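Local coordinates for protein phospholipase C-beta (PLC-beta) (Sepia officinalis, PDB 3QR0) that is a phospholipase C of the beta class, built from PH, EF-hand-like, TIM-barrel and C2 domains, and holds a calcium ion in its barrel, at residues I198-G203 with D216-F221; D370-K375 with E417-V422; G377-T382 with V422-L427. One frame throughout, in Å; residues are numbered along the deposited sequence.

Contact 1 (I198-G203 with D216-F221)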
loop_
_atom_site.group_PDB
_atom_site.type_symbol
_atom_site.label_atom_id
_atom_site.label_comp_id
_atom_site.label_asym_id
_atom_site.label_seq_id
_atom_site.Cartn_x
_atom_site.Cartn_y
_atom_site.Cartn_z
ATOM N N ILE A 198 17.770 -21.933 26.327
ATOM C CA ILE A 198 16.360 -22.238 26.600
ATOM C C ILE A 198 16.151 -23.673 27.095
ATOM O O ILE A 198 15.152 -23.962 27.760
ATOM C CB ILE A 198 15.492 -21.992 25.332
ATOM C CG1 ILE A 198 15.439 -20.498 25.009
ATOM C CG2 ILE A 198 14.078 -22.539 25.506
ATOM C CD1 ILE A 198 14.892 -19.648 26.130
ATOM N N GLY A 199 17.092 -24.559 26.777
ATOM C CA GLY A 199 17.000 -25.969 27.153
ATOM C C GLY A 199 16.533 -26.870 26.022
ATOM O O GLY A 199 16.131 -28.010 26.264
ATOM N N TRP A 200 16.586 -26.363 24.789
ATOM C CA TRP A 200 16.259 -27.153 23.602
ATOM C C TRP A 200 17.527 -27.686 22.948
ATOM O O TRP A 200 18.596 -27.091 23.101
ATOM C CB TRP A 200 15.519 -26.306 22.562
ATOM C CG TRP A 200 14.075 -26.033 22.848
ATOM C CD1 TRP A 200 13.249 -26.718 23.694
ATOM C CD2 TRP A 200 13.270 -25.023 22.233
ATOM N NE1 TRP A 200 11.987 -26.179 23.661
ATOM C CE2 TRP A 200 11.973 -25.138 22.770
ATOM C CE3 TRP A 200 13.525 -24.023 21.286
ATOM C CZ2 TRP A 200 10.929 -24.289 22.392
ATOM C CZ3 TRP A 200 12.489 -23.178 20.912
ATOM C CH2 TRP A 200 11.207 -23.317 21.465
ATOM N N PRO A 201 17.411 -28.806 22.205
ATOM C CA PRO A 201 18.503 -29.290 21.364
ATOM C C PRO A 201 18.970 -28.224 20.378
ATOM O O PRO A 201 18.141 -27.577 19.736
ATOM C CB PRO A 201 17.871 -30.466 20.612
ATOM C CG PRO A 201 16.810 -30.958 21.512
ATOM C CD PRO A 201 16.279 -29.752 22.229
ATOM N N SER A 202 20.283 -28.043 20.269
ATOM C CA SER A 202 20.853 -26.979 19.447
ATOM C C SER A 202 21.871 -27.463 18.414
ATOM O O SER A 202 22.490 -26.645 17.731
ATOM C CB SER A 202 21.508 -25.935 20.350
ATOM O OG SER A 202 22.545 -26.517 21.117
ATOM N N GLY A 203 22.040 -28.779 18.291
ATOM C CA GLY A 203 22.989 -29.346 17.337
ATOM C C GLY A 203 22.536 -29.162 15.900
ATOM O O GLY A 203 21.339 -29.063 15.624
ATOM N N ASP A 216 5.020 -19.873 23.821
ATOM C CA ASP A 216 5.556 -19.069 24.924
ATOM C C ASP A 216 7.035 -19.358 25.171
ATOM O O ASP A 216 7.800 -18.450 25.489
ATOM C CB ASP A 216 4.725 -19.246 26.199
ATOM C CG ASP A 216 3.381 -18.533 26.120
ATOM O OD1 ASP A 216 3.197 -17.691 25.217
ATOM O OD2 ASP A 216 2.503 -18.811 26.967
ATOM N N THR A 217 7.438 -20.612 24.993
ATOM C CA THR A 217 8.855 -20.969 25.030
ATOM C C THR A 217 9.574 -20.431 23.790
ATOM O O THR A 217 10.738 -20.031 23.867
ATOM C CB THR A 217 9.046 -22.489 25.127
ATOM O OG1 THR A 217 8.257 -22.991 26.213
ATOM C CG2 THR A 217 10.508 -22.835 25.359
ATOM N N PHE A 218 8.883 -20.415 22.650
ATOM C CA PHE A 218 9.423 -19.777 21.444
ATOM C C PHE A 218 9.671 -18.278 21.667
ATOM O O PHE A 218 10.633 -17.728 21.133
ATOM C CB PHE A 218 8.505 -20.002 20.231
ATOM C CG PHE A 218 9.152 -19.671 18.903
ATOM C CD1 PHE A 218 10.312 -20.323 18.497
ATOM C CD2 PHE A 218 8.596 -18.721 18.059
ATOM C CE1 PHE A 218 10.912 -20.024 17.271
ATOM C CE2 PHE A 218 9.189 -18.420 16.827
ATOM C CZ PHE A 218 10.346 -19.069 16.438
ATOM N N PHE A 219 8.822 -17.618 22.457
ATOM C CA PHE A 219 9.079 -16.220 22.825
ATOM C C PHE A 219 10.291 -16.102 23.751
ATOM O O PHE A 219 11.067 -15.158 23.636
ATOM C CB PHE A 219 7.863 -15.552 23.474
ATOM C CG PHE A 219 8.058 -14.079 23.717
ATOM C CD1 PHE A 219 8.033 -13.182 22.657
ATOM C CD2 PHE A 219 8.309 -13.596 24.999
ATOM C CE1 PHE A 219 8.227 -11.816 22.869
ATOM C CE2 PHE A 219 8.508 -12.225 25.220
ATOM C CZ PHE A 219 8.467 -11.340 24.152
ATOM N N LYS A 220 10.458 -17.061 24.657
ATOM C CA LYS A 220 11.651 -17.110 25.511
ATOM C C LYS A 220 12.924 -17.272 24.651
ATOM O O LYS A 220 13.992 -16.782 25.007
ATOM C CB LYS A 220 11.533 -18.243 26.545
ATOM C CG LYS A 220 12.330 -18.008 27.826
ATOM C CD LYS A 220 12.175 -19.161 28.827
ATOM C CE LYS A 220 13.256 -19.098 29.903
ATOM N NZ LYS A 220 13.179 -20.229 30.879
ATOM N N PHE A 221 12.795 -17.946 23.508
ATOM C CA PHE A 221 13.885 -18.037 22.530
ATOM C C PHE A 221 14.216 -16.657 21.947
ATOM O O PHE A 221 15.387 -16.303 21.832
ATOM C CB PHE A 221 13.531 -19.055 21.434
ATOM C CG PHE A 221 14.412 -18.992 20.211
ATOM C CD1 PHE A 221 15.774 -19.233 20.301
ATOM C CD2 PHE A 221 13.863 -18.742 18.960
ATOM C CE1 PHE A 221 16.579 -19.196 19.167
ATOM C CE2 PHE A 221 14.659 -18.704 17.825
ATOM C CZ PHE A 221 16.019 -18.931 17.928
#
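The indole of W200 is the main flat group here, and its neighbour two residues back covers one face: CG2 of I198 sits above the middle of the ring, about 4.2 Å from its plane. F213 also stacks on W200. Helix 215-225 meets the indole obliquely. The closest approach is between the methyl CG2 of T217 and CZ2 of W200, at 3.3 Å. Nearby, CH2 of W200 lies 3.9 Å from the backbone N of F218, and it also meets the F218 ring at the edge, near that ring's plane, at 4.3 Å from CD1. CB of F221 comes within 4.3 Å of W200 CZ3.

The two branches of T217 have different partners. With CG2 anti to the backbone N, the methyl reaches both W200 and CG2 of I198, 3.6 Å away, while OG1 turns to a hydrogen bond with D214. I198 in turn spreads two branches over the helix. CG2 takes the T217 side, whereas chi2 of -58° puts CD1 against the carbonyl and the side chain of K220, 3.2 Å from K220 O and 3.5 Å from K220 CG. The extended aliphatic chain of K220 runs on past that methyl, so a lysine of the exposed surface borders the apolar contact.

G199, with phi of 101°, closes the Schellman motif that ends helix 185-198 and turns the chain so that W200 can fold back toward the second helix. F218 stacks on W155 of helix 151-165. The two helices, joined through the loop and the short strand 207-209, form a helix-loop-helix unit consistent with the EF-hand-like fold of this region.

Contact 2 (D370-K375 with E417-V422). With CA (calcium ion), chain B.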
loop_
_atom_site.group_PDB
_atom_site.type_symbol
_atom_site.label_atom_id
_atom_site.label_comp_id
_atom_site.label_asym_id
_atom_site.label_seq_id
_atom_site.Cartn_x
_atom_site.Cartn_y
_atom_site.Cartn_z
ATOM N N ASP A 370 -4.585 4.527 -23.426
ATOM C CA ASP A 370 -4.226 5.280 -24.630
ATOM C C ASP A 370 -4.618 4.449 -25.839
ATOM O O ASP A 370 -3.928 3.480 -26.182
ATOM C CB ASP A 370 -2.715 5.551 -24.688
ATOM C CG ASP A 370 -2.253 6.594 -23.691
ATOM O OD1 ASP A 370 -3.036 7.029 -22.818
ATOM O OD2 ASP A 370 -1.068 6.980 -23.762
ATOM N N CYS A 371 -5.704 4.843 -26.502
ATOM C CA CYS A 371 -6.292 4.038 -27.571
ATOM C C CYS A 371 -5.877 4.527 -28.961
ATOM O O CYS A 371 -5.997 5.711 -29.268
ATOM C CB CYS A 371 -7.815 4.036 -27.444
ATOM S SG CYS A 371 -8.380 3.569 -25.792
ATOM N N TRP A 372 -5.393 3.601 -29.787
ATOM C CA TRP A 372 -4.962 3.892 -31.159
ATOM C C TRP A 372 -5.562 2.874 -32.135
ATOM O O TRP A 372 -5.953 1.768 -31.740
ATOM C CB TRP A 372 -3.426 3.864 -31.252
ATOM C CG TRP A 372 -2.750 4.882 -30.366
ATOM C CD1 TRP A 372 -2.453 4.746 -29.042
ATOM C CD2 TRP A 372 -2.294 6.188 -30.747
ATOM N NE1 TRP A 372 -1.834 5.884 -28.574
ATOM C CE2 TRP A 372 -1.733 6.787 -29.600
ATOM C CE3 TRP A 372 -2.304 6.906 -31.949
ATOM C CZ2 TRP A 372 -1.193 8.079 -29.615
ATOM C CZ3 TRP A 372 -1.768 8.193 -31.964
ATOM C CH2 TRP A 372 -1.217 8.762 -30.803
ATOM N N ASP A 373 -5.630 3.254 -33.410
ATOM C CA ASP A 373 -6.103 2.348 -34.457
ATOM C C ASP A 373 -5.111 1.206 -34.623
ATOM O O ASP A 373 -3.922 1.447 -34.780
ATOM C CB ASP A 373 -6.241 3.072 -35.806
ATOM C CG ASP A 373 -7.471 3.968 -35.884
ATOM O OD1 ASP A 373 -8.331 3.922 -34.980
ATOM O OD2 ASP A 373 -7.581 4.726 -36.869
ATOM N N GLY A 374 -5.601 -0.030 -34.572
ATOM C CA GLY A 374 -4.781 -1.195 -34.891
ATOM C C GLY A 374 -4.841 -1.481 -36.378
ATOM O O GLY A 374 -5.841 -1.165 -37.038
ATOM N N LYS A 375 -3.771 -2.086 -36.895
ATOM C CA LYS A 375 -3.617 -2.331 -38.333
ATOM C C LYS A 375 -4.653 -3.295 -38.901
ATOM O O LYS A 375 -4.970 -3.225 -40.085
ATOM C CB LYS A 375 -2.209 -2.861 -38.652
ATOM C CG LYS A 375 -1.129 -1.779 -38.692
ATOM C CD LYS A 375 0.212 -2.299 -39.222
ATOM C CE LYS A 375 0.114 -2.777 -40.664
ATOM N NZ LYS A 375 1.454 -2.961 -41.300
ATOM N N GLU A 417 -7.428 8.304 -23.420
ATOM C CA GLU A 417 -6.764 9.207 -24.345
ATOM C C GLU A 417 -7.037 8.604 -25.717
ATOM O O GLU A 417 -6.417 7.620 -26.114
ATOM C CB GLU A 417 -5.273 9.294 -24.049
ATOM C CG GLU A 417 -4.576 10.435 -24.743
ATOM C CD GLU A 417 -3.067 10.326 -24.646
ATOM O OE1 GLU A 417 -2.545 10.279 -23.513
ATOM O OE2 GLU A 417 -2.409 10.282 -25.704
ATOM N N ASN A 418 -8.000 9.191 -26.416
ATOM C CA ASN A 418 -8.611 8.567 -27.583
ATOM C C ASN A 418 -8.023 9.086 -28.894
ATOM O O ASN A 418 -8.165 10.259 -29.217
ATOM C CB ASN A 418 -10.113 8.849 -27.526
ATOM C CG ASN A 418 -10.924 7.897 -28.361
ATOM O OD1 ASN A 418 -10.427 7.292 -29.314
ATOM N ND2 ASN A 418 -12.206 7.774 -28.021
ATOM N N HIS A 419 -7.360 8.210 -29.646
ATOM C CA HIS A 419 -6.811 8.582 -30.953
ATOM C C HIS A 419 -7.424 7.779 -32.098
ATOM O O HIS A 419 -6.920 7.812 -33.215
ATOM C CB HIS A 419 -5.290 8.414 -30.957
ATOM C CG HIS A 419 -4.606 9.197 -29.887
ATOM N ND1 HIS A 419 -4.218 10.506 -30.061
ATOM C CD2 HIS A 419 -4.269 8.867 -28.618
ATOM C CE1 HIS A 419 -3.661 10.948 -28.948
ATOM N NE2 HIS A 419 -3.678 9.973 -28.058
ATOM N N CYS A 420 -8.518 7.075 -31.824
ATOM C CA CYS A 420 -9.080 6.146 -32.801
ATOM C C CYS A 420 -9.981 6.829 -33.825
ATOM O O CYS A 420 -10.612 7.844 -33.540
ATOM C CB CYS A 420 -9.871 5.044 -32.095
ATOM S SG CYS A 420 -8.840 3.839 -31.271
ATOM N N SER A 421 -10.032 6.248 -35.019
ATOM C CA SER A 421 -11.007 6.636 -36.032
ATOM C C SER A 421 -12.401 6.274 -35.539
ATOM O O SER A 421 -12.550 5.504 -34.585
ATOM C CB SER A 421 -10.725 5.905 -37.341
ATOM O OG SER A 421 -10.838 4.500 -37.160
ATOM N N VAL A 422 -13.417 6.812 -36.200
ATOM C CA VAL A 422 -14.802 6.561 -35.817
ATOM C C VAL A 422 -15.128 5.060 -35.794
ATOM O O VAL A 422 -15.805 4.586 -34.879
ATOM C CB VAL A 422 -15.792 7.314 -36.754
ATOM C CG1 VAL A 422 -17.231 6.869 -36.510
ATOM C CG2 VAL A 422 -15.662 8.820 -36.561
HETATM CA CA CA B . -1.383 8.815 -22.049
HETATM O O HOH W 1 -5.124 6.035 -34.106
HETATM O O HOH W 2 0.705 9.575 -23.100
HETATM O O HOH W 3 -0.270 10.545 -20.744
#
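The calcium ion is gripped by both oxygens of D370, with OD2 at 2.5 Å, and by OE1 of E417 at 2.4 Å. Two waters, N339 and E368 complete the site. The two carboxylates lie alongside each other, pointing the same way, and the metal probably offsets the repulsion between them.

One step out, OE2 of E417 accepts a nearly straight bond from H419 NE2, 2.7 Å long, on its anti lone pair and almost in the imidazole plane; T503 also bonds OE2, and Y341 bonds D370 OD2. The H419 ring lies nearly parallel to W372 in an offset stack, which with the NE2 bond fixes its rotation; the six-membered ring of W372 is 3.8 Å away between centroids, with planes 6° apart.

Further out, the backbone sets the register: C371 N donates to E417 O at 2.9 Å, and C371 O accepts from H419 N, also at 2.9 Å. Past the strands, D373 OD1 takes the S421 N-H at 2.9 Å with its syn lone pair, at the N-cap of helix 422-436. Two neighbouring parallel strands, 366-372 and 412-418, thus offer metal ligands from one face at their C-terminal ends, the usual place for the active site of a TIM barrel.

Contact 3 (G377-T382 with V422-L427)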
loop_
_atom_site.group_PDB
_atom_site.type_symbol
_atom_site.label_atom_id
_atom_site.label_comp_id
_atom_site.label_asym_id
_atom_site.label_seq_id
_atom_site.Cartn_x
_atom_site.Cartn_y
_atom_site.Cartn_z
ATOM N N GLY A 377 -7.806 -3.494 -38.000
ATOM C CA GLY A 377 -9.144 -2.967 -37.751
ATOM C C GLY A 377 -9.586 -3.026 -36.297
ATOM O O GLY A 377 -10.687 -2.588 -35.977
ATOM N N GLU A 378 -8.735 -3.556 -35.417
ATOM C CA GLU A 378 -9.067 -3.728 -34.002
ATOM C C GLU A 378 -8.246 -2.765 -33.143
ATOM O O GLU A 378 -7.027 -2.729 -33.273
ATOM C CB GLU A 378 -8.791 -5.169 -33.573
ATOM C CG GLU A 378 -9.694 -6.208 -34.249
ATOM C CD GLU A 378 -11.157 -6.108 -33.825
ATOM O OE1 GLU A 378 -11.437 -5.644 -32.695
ATOM O OE2 GLU A 378 -12.030 -6.505 -34.624
ATOM N N PRO A 379 -8.905 -1.990 -32.257
ATOM C CA PRO A 379 -8.163 -0.981 -31.502
ATOM C C PRO A 379 -7.116 -1.568 -30.569
ATOM O O PRO A 379 -7.298 -2.663 -30.030
ATOM C CB PRO A 379 -9.257 -0.263 -30.695
ATOM C CG PRO A 379 -10.363 -1.233 -30.611
ATOM C CD PRO A 379 -10.333 -1.983 -31.901
ATOM N N ILE A 380 -6.034 -0.820 -30.386
ATOM C CA ILE A 380 -4.933 -1.241 -29.535
ATOM C C ILE A 380 -4.645 -0.175 -28.500
ATOM O O ILE A 380 -5.111 0.959 -28.614
ATOM C CB ILE A 380 -3.648 -1.503 -30.348
ATOM C CG1 ILE A 380 -3.167 -0.215 -31.031
ATOM C CG2 ILE A 380 -3.883 -2.617 -31.364
ATOM C CD1 ILE A 380 -1.896 -0.376 -31.815
ATOM N N ILE A 381 -3.879 -0.561 -27.489
ATOM C CA ILE A 381 -3.375 0.363 -26.478
ATOM C C ILE A 381 -1.856 0.383 -26.540
ATOM O O ILE A 381 -1.211 -0.668 -26.551
ATOM C CB ILE A 381 -3.839 -0.035 -25.070
ATOM C CG1 ILE A 381 -5.344 0.210 -24.933
ATOM C CG2 ILE A 381 -3.067 0.745 -23.992
ATOM C CD1 ILE A 381 -5.938 -0.265 -23.607
ATOM N N THR A 382 -1.292 1.587 -26.596
ATOM C CA THR A 382 0.153 1.767 -26.656
ATOM C C THR A 382 0.494 3.240 -26.449
ATOM O O THR A 382 -0.403 4.090 -26.420
ATOM C CB THR A 382 0.739 1.285 -28.017
ATOM O OG1 THR A 382 2.167 1.198 -27.925
ATOM C CG2 THR A 382 0.357 2.228 -29.161
ATOM N N VAL A 422 -13.417 6.812 -36.200
ATOM C CA VAL A 422 -14.802 6.561 -35.817
ATOM C C VAL A 422 -15.128 5.060 -35.794
ATOM O O VAL A 422 -15.805 4.586 -34.879
ATOM C CB VAL A 422 -15.792 7.314 -36.754
ATOM C CG1 VAL A 422 -17.231 6.869 -36.510
ATOM C CG2 VAL A 422 -15.662 8.820 -36.561
ATOM N N ALA A 423 -14.626 4.320 -36.782
ATOM C CA ALA A 423 -14.915 2.888 -36.900
ATOM C C ALA A 423 -14.371 2.089 -35.716
ATOM O O ALA A 423 -15.050 1.205 -35.185
ATOM C CB ALA A 423 -14.357 2.332 -38.225
ATOM N N GLN A 424 -13.148 2.398 -35.301
ATOM C CA GLN A 424 -12.548 1.689 -34.175
ATOM C C GLN A 424 -13.053 2.202 -32.820
ATOM O O GLN A 424 -13.073 1.445 -31.854
ATOM C CB GLN A 424 -11.023 1.678 -34.293
ATOM C CG GLN A 424 -10.557 0.897 -35.548
ATOM C CD GLN A 424 -9.111 0.420 -35.496
ATOM O OE1 GLN A 424 -8.584 0.081 -34.436
ATOM N NE2 GLN A 424 -8.470 0.373 -36.655
ATOM N N GLN A 425 -13.487 3.464 -32.757
ATOM C CA GLN A 425 -14.182 3.995 -31.567
ATOM C C GLN A 425 -15.512 3.279 -31.314
ATOM O O GLN A 425 -15.925 3.111 -30.163
ATOM C CB GLN A 425 -14.432 5.508 -31.682
ATOM C CG GLN A 425 -13.198 6.365 -31.442
ATOM C CD GLN A 425 -13.524 7.840 -31.285
ATOM O OE1 GLN A 425 -14.433 8.214 -30.543
ATOM N NE2 GLN A 425 -12.773 8.688 -31.977
ATOM N N LYS A 426 -16.192 2.877 -32.387
ATOM C CA LYS A 426 -17.399 2.062 -32.263
ATOM C C LYS A 426 -17.077 0.759 -31.550
ATOM O O LYS A 426 -17.851 0.293 -30.709
ATOM C CB LYS A 426 -18.012 1.768 -33.632
ATOM C CG LYS A 426 -18.800 2.927 -34.209
ATOM C CD LYS A 426 -19.124 2.702 -35.676
ATOM C CE LYS A 426 -20.078 3.762 -36.204
ATOM N NZ LYS A 426 -21.507 3.522 -35.792
ATOM N N LEU A 427 -15.917 0.192 -31.879
ATOM C CA LEU A 427 -15.458 -1.041 -31.260
ATOM C C LEU A 427 -15.046 -0.825 -29.806
ATOM O O LEU A 427 -15.344 -1.667 -28.961
ATOM C CB LEU A 427 -14.318 -1.666 -32.075
ATOM C CG LEU A 427 -14.726 -2.087 -33.492
ATOM C CD1 LEU A 427 -13.517 -2.531 -34.299
ATOM C CD2 LEU A 427 -15.784 -3.193 -33.452
#
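Polar atoms meet here without bonding across the contact. OE1 of Q424 lies 3.0 Å from P379 N, which carries no hydrogen, and 3.1 Å from the carbonyl carbon of E378. The amide oxygen is nevertheless satisfied, because it accepts the N-H of G374. This bond brings the glutamine tip against the chain at 377-379. The side chain reaches there with CG anti to its carbonyl carbon (chi1 -64°) and the chain extended beyond.

The G377 backbone packs against the amide and a methyl. One face of the Q424 amide lies over it, with G377 O under CD of Q424 at 3.4 Å and NE2 of Q424 3.6 Å from G377 CA. The same carbonyl O is directed at the L427 side chain as well, 3.3 Å from the methyl CD1 of L427.

Apolar contact falls to L427, one turn along the helix. Its CB lies 4.0 Å from CD of P379, the two side chains crossing at about a right angle. Bent at chi2, the E378 side chain brings OE1 within 4.1 Å of L427 CD1, and OE1 hydrogen-bonds Y431 of helix 422-436.

The contact thus packs the link between two antiparallel strands, 366-372 and 380-381, against helix 422-436, which follows strand 412-418 in a beta-alpha unit of the TIM barrel.

Contacts 2 and 3 sit together, their centres about 5 Å apart, and alternate along the chain; contact 1 lies about 65 Å from either, across the centre of the molecule. All three are partly buried, yet differ in chemistry. Contact 1 joins a helix end to a helix by apolar and aromatic packing with a lysine at its border. Contact 2 is the polar one, combining metal ligands, sheet bonds and a ring stack. Contact 3 packs a glutamine amide and a leucine on a strand-linking turn, with no bond between its segments. Contacts 2 and 3 share V422; W372 N bonds I380 O, joining strands 366-372 and 380-381, and Q425 NE2 bonds C420 O, tying the chain after strand 412-418 to helix 422-436.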